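Local coordinates for putative alpha/beta hydrolase fold protein (Candidatus Nitrososphaera gargensis, PDB 5A62), which probably acts as a carboxylesterase of the alpha/beta hydrolase fold, splitting ester bonds, at residues A[72-75]-A[76-79]; A[133-136]-A[137-140]. All coordinates share one frame; numbering follows the deposited sequence. Where two conformers were deposited one is given.

Contact 1 (A[72-75]-A[76-79])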
loop_
_atom_site.group_PDB
_atom_site.type_symbol
_atom_site.label_atom_id
_atom_site.label_comp_id
_atom_site.label_asym_id
_atom_site.label_seq_id
_atom_site.Cartn_x
_atom_site.Cartn_y
_atom_site.Cartn_z
ATOM N N TYR A 72 2.817 -0.607 -5.570
ATOM C CA TYR A 72 2.802 -2.050 -5.841
ATOM C C TYR A 72 2.578 -2.788 -4.567
ATOM O O TYR A 72 2.595 -2.200 -3.463
ATOM C CB TYR A 72 4.108 -2.476 -6.473
ATOM C CG TYR A 72 5.357 -2.140 -5.698
ATOM C CD1 TYR A 72 5.687 -2.859 -4.567
ATOM C CD2 TYR A 72 6.106 -0.999 -5.961
ATOM C CE1 TYR A 72 6.757 -2.540 -3.805
ATOM C CE2 TYR A 72 7.230 -0.670 -5.203
ATOM C CZ TYR A 72 7.550 -1.456 -4.104
ATOM O OH TYR A 72 8.645 -1.171 -3.330
ATOM N N THR A 73 2.362 -4.075 -4.654
ATOM C CA THR A 73 2.208 -4.956 -3.489
ATOM C C THR A 73 3.461 -5.770 -3.354
ATOM O O THR A 73 4.315 -5.879 -4.261
ATOM C CB THR A 73 1.039 -5.901 -3.606
ATOM O OG1 THR A 73 1.274 -6.819 -4.705
ATOM C CG2 THR A 73 -0.241 -5.132 -3.839
ATOM N N MET A 74 3.618 -6.423 -2.209
ATOM C CA MET A 74 4.711 -7.348 -2.057
ATOM C C MET A 74 4.738 -8.393 -3.147
ATOM O O MET A 74 5.823 -8.775 -3.603
ATOM C CB MET A 74 4.654 -8.072 -0.705
ATOM C CG MET A 74 4.937 -7.266 0.550
ATOM S SD MET A 74 6.422 -6.259 0.497
ATOM C CE MET A 74 7.586 -7.529 0.333
ATOM N N GLN A 75 3.585 -8.873 -3.569
ATOM C CA GLN A 75 3.574 -9.837 -4.664
ATOM C C GLN A 75 4.269 -9.393 -5.888
ATOM O O GLN A 75 4.945 -10.160 -6.573
ATOM C CB GLN A 75 2.144 -10.250 -4.952
ATOM C CG GLN A 75 2.058 -11.373 -5.956
ATOM C CD GLN A 75 2.703 -12.632 -5.426
ATOM O OE1 GLN A 75 2.476 -13.012 -4.262
ATOM N NE2 GLN A 75 3.521 -13.264 -6.239
ATOM N N ASP A 76 4.175 -8.098 -6.206
ATOM C CA ASP A 76 4.875 -7.534 -7.333
ATOM C C ASP A 76 6.380 -7.655 -7.173
ATOM O O ASP A 76 7.067 -7.921 -8.136
ATOM C CB ASP A 76 4.444 -6.107 -7.575
ATOM C CG ASP A 76 3.007 -6.029 -7.994
ATOM O OD1 ASP A 76 2.634 -6.681 -9.013
ATOM O OD2 ASP A 76 2.220 -5.278 -7.362
ATOM N N LEU A 77 6.889 -7.419 -5.989
ATOM C CA LEU A 77 8.311 -7.597 -5.724
ATOM C C LEU A 77 8.724 -9.080 -5.846
ATOM O O LEU A 77 9.816 -9.391 -6.323
ATOM C CB LEU A 77 8.727 -7.099 -4.331
ATOM C CG LEU A 77 8.528 -5.614 -4.118
ATOM C CD1 LEU A 77 9.015 -5.202 -2.756
ATOM C CD2 LEU A 77 9.196 -4.723 -5.163
ATOM N N ILE A 78 7.874 -9.976 -5.467
ATOM C CA ILE A 78 8.209 -11.400 -5.609
ATOM C C ILE A 78 8.264 -11.731 -7.067
ATOM O O ILE A 78 9.174 -12.450 -7.502
ATOM C CB ILE A 78 7.180 -12.287 -4.879
ATOM C CG1 ILE A 78 6.871 -11.853 -3.459
ATOM C CG2 ILE A 78 7.648 -13.752 -4.915
ATOM C CD1 ILE A 78 8.065 -11.444 -2.632
ATOM N N ASP A 79 7.320 -11.216 -7.841
ATOM C CA ASP A 79 7.318 -11.459 -9.284
ATOM C C ASP A 79 8.561 -10.842 -9.927
ATOM O O ASP A 79 9.146 -11.486 -10.822
ATOM C CB ASP A 79 6.045 -10.918 -9.884
ATOM C CG ASP A 79 4.803 -11.639 -9.431
ATOM O OD1 ASP A 79 4.840 -12.728 -8.894
ATOM O OD2 ASP A 79 3.723 -11.047 -9.731
HETATM O O HOH W 1 -0.397 -6.328 -7.169
#
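D76 reaches back over T73 to fix the start of helix 74-87, a worked example of how a helix N-terminus is closed by its own side chains. T73 is the N-cap, and D76, three residues on, supplies one half of the capping-box pattern, the bond from its carboxylate to the backbone of T73. Followed outward, the CB of D76 lies 3.3 Å from T73 O and approaches the Y72 ring obliquely. With chi1 at -66°, CG sits beside the backbone N of D76 and is directed back toward the cap. At the tip, OD2 of D76 accepts T73 N at 3.0 Å through its anti lone pair, in an almost perfectly straight bond (179°). OD2 also accepts a hydrogen bond from a water, 2.8 Å from the water oxygen, which in turn hydrogen-bonds T73 OG1; R59 touches the same aspartate. The carboxylate would probably interact favourably with the helix dipole as well. Elsewhere, the Y72 ring lies obliquely against L77, with CE1 3.5 Å from L77 CD2, while M74 turns toward helix 100-111 and F138 of the second subunit packs on T73 and Q75. Within the helix, Q75 and D79 add an i to i+4 side-chain bond. Q75 OE1 is hydrogen-bonded to Q111 NE2, while Q75 NE2 donates to D79 OD1 at 3.0 Å, in the amide plane of Q75 but 46° above the plane of the carboxylate.

Contact 2 (A[133-136]-A[137-140])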
loop_
_atom_site.group_PDB
_atom_site.type_symbol
_atom_site.label_atom_id
_atom_site.label_comp_id
_atom_site.label_asym_id
_atom_site.label_seq_id
_atom_site.Cartn_x
_atom_site.Cartn_y
_atom_site.Cartn_z
ATOM N N ASP A 133 3.946 -0.975 14.425
ATOM C CA ASP A 133 5.316 -1.159 13.888
ATOM C C ASP A 133 5.593 -0.240 12.694
ATOM O O ASP A 133 6.756 0.099 12.404
ATOM C CB ASP A 133 5.516 -2.586 13.418
ATOM C CG ASP A 133 5.349 -3.644 14.501
ATOM O OD1 ASP A 133 5.605 -3.306 15.703
ATOM O OD2 ASP A 133 4.982 -4.767 14.121
ATOM N N LEU A 134 4.530 0.115 11.984
ATOM C CA LEU A 134 4.681 0.929 10.772
ATOM C C LEU A 134 4.357 2.411 10.987
ATOM O O LEU A 134 4.501 3.219 10.092
ATOM C CB LEU A 134 3.788 0.375 9.664
ATOM C CG LEU A 134 4.090 -1.047 9.252
ATOM C CD1 LEU A 134 3.255 -1.471 8.089
ATOM C CD2 LEU A 134 5.544 -1.244 8.931
ATOM N N GLU A 135 3.972 2.790 12.207
ATOM C CA GLU A 135 3.610 4.191 12.459
ATOM C C GLU A 135 4.716 5.150 12.164
ATOM O O GLU A 135 4.488 6.219 11.664
ATOM C CB GLU A 135 3.086 4.362 13.907
ATOM C CG GLU A 135 2.253 5.631 14.065
ATOM C CD GLU A 135 0.938 5.623 13.237
ATOM O OE1 GLU A 135 0.398 4.491 12.951
ATOM O OE2 GLU A 135 0.405 6.748 12.894
ATOM N N LYS A 136 5.950 4.751 12.395
ATOM C CA LYS A 136 7.092 5.630 12.157
ATOM C C LYS A 136 7.230 6.036 10.726
ATOM O O LYS A 136 7.770 7.096 10.433
ATOM C CB LYS A 136 8.401 4.929 12.650
ATOM C CG LYS A 136 8.761 3.651 11.876
ATOM C CD LYS A 136 10.001 2.787 12.296
ATOM C CE LYS A 136 9.906 2.263 13.720
ATOM N NZ LYS A 136 8.979 1.072 13.944
ATOM N N HIS A 137 6.766 5.219 9.793
ATOM C CA HIS A 137 6.972 5.548 8.392
ATOM C C HIS A 137 6.091 6.650 7.882
ATOM O O HIS A 137 6.325 7.190 6.809
ATOM C CB HIS A 137 6.775 4.290 7.521
ATOM C CG HIS A 137 7.704 3.163 7.809
ATOM N ND1 HIS A 137 7.336 1.848 7.667
ATOM C CD2 HIS A 137 9.011 3.151 8.100
ATOM C CE1 HIS A 137 8.341 1.067 8.017
ATOM N NE2 HIS A 137 9.385 1.837 8.243
ATOM N N PHE A 138 5.034 7.047 8.613
ATOM C CA PHE A 138 4.326 8.226 8.208
ATOM C C PHE A 138 5.223 9.453 8.224
ATOM O O PHE A 138 5.219 10.246 7.317
ATOM C CB PHE A 138 3.050 8.485 9.065
ATOM C CG PHE A 138 1.950 7.482 8.799
ATOM C CD1 PHE A 138 1.033 7.680 7.766
ATOM C CD2 PHE A 138 1.855 6.324 9.514
ATOM C CE1 PHE A 138 0.055 6.741 7.526
ATOM C CE2 PHE A 138 0.875 5.360 9.251
ATOM C CZ PHE A 138 -0.032 5.583 8.233
ATOM N N ARG A 139 6.014 9.568 9.250
ATOM C CA ARG A 139 6.865 10.747 9.343
ATOM C C ARG A 139 8.073 10.654 8.435
ATOM O O ARG A 139 8.445 11.667 7.871
ATOM C CB ARG A 139 7.315 11.017 10.769
ATOM C CG ARG A 139 7.890 12.420 10.966
ATOM C CD ARG A 139 6.783 13.451 10.798
ATOM N NE ARG A 139 7.229 14.836 10.726
ATOM C CZ ARG A 139 7.688 15.424 9.636
ATOM N NH1 ARG A 139 7.901 14.712 8.537
ATOM N NH2 ARG A 139 7.965 16.719 9.648
ATOM N N THR A 140 8.629 9.452 8.199
ATOM C CA THR A 140 9.725 9.364 7.266
ATOM C C THR A 140 9.227 9.623 5.829
ATOM O O THR A 140 9.898 10.295 5.054
ATOM C CB THR A 140 10.493 8.053 7.325
ATOM O OG1 THR A 140 9.579 6.965 7.089
ATOM C CG2 THR A 140 11.120 7.908 8.720
HETATM O O HOH W 2 5.050 8.778 11.994
#
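The carbonyl oxygen of E135 is gripped twice, by F138 N at 3.2 Å and by a water that donates at 2.6 Å. This is a helix start with three-residue, 3-10-like bonding: H137 N likewise reaches L134 O at 3.0 Å. It lies in the cap region of the alpha/beta hydrolase fold, inserted between strands 116-122 and 212-218, where helix 131-134 gives way to helix 136-147. The same water weakly accepts R139 N, bridging an E135 O to R139 N gap of 4.4 Å, too wide for a direct bond. E135 O also sits at the edge of the F138 ring, in its plane. The E135 side chain, with CG anti to the backbone N (chi1 -160°) and a bend at the next bond, brings its carboxylate beside that ring, OE2 lying 3.7 Å from F138 CD2 with the two planes 28° apart. F138 also makes a cation-pi contact with R141. H137 is approached by two aliphatic neighbours: L134 CD2 comes obliquely to CE1, and K136 CG rides over one face in a CH-pi contact, 4.2 Å from the ring centroid. Beyond CG, the K136 chain bends at its last two torsions and doubles back toward the preceding helix, where NZ donates to D133 O at 2.9 Å.

Contacts 1 and 2 are both helix starts, one buried at the start of helix 74-87 in the core domain and one in the cap. Within a chain they do not touch: their centres are 21 Å apart and their nearest atoms about 10 Å. The dimer brings them together, because F138 of contact 2 in one subunit packs on T73 and Q75 of contact 1 in the other. Each also sends a side chain, M74 or H137, close to the sequence G97, S99, G101, which resembles a nucleophile elbow, though neither touches it. An acetate ion, probably from the crystallisation liquor, lies about 5 Å from the H137 side chain, consistent with a nearby pocket.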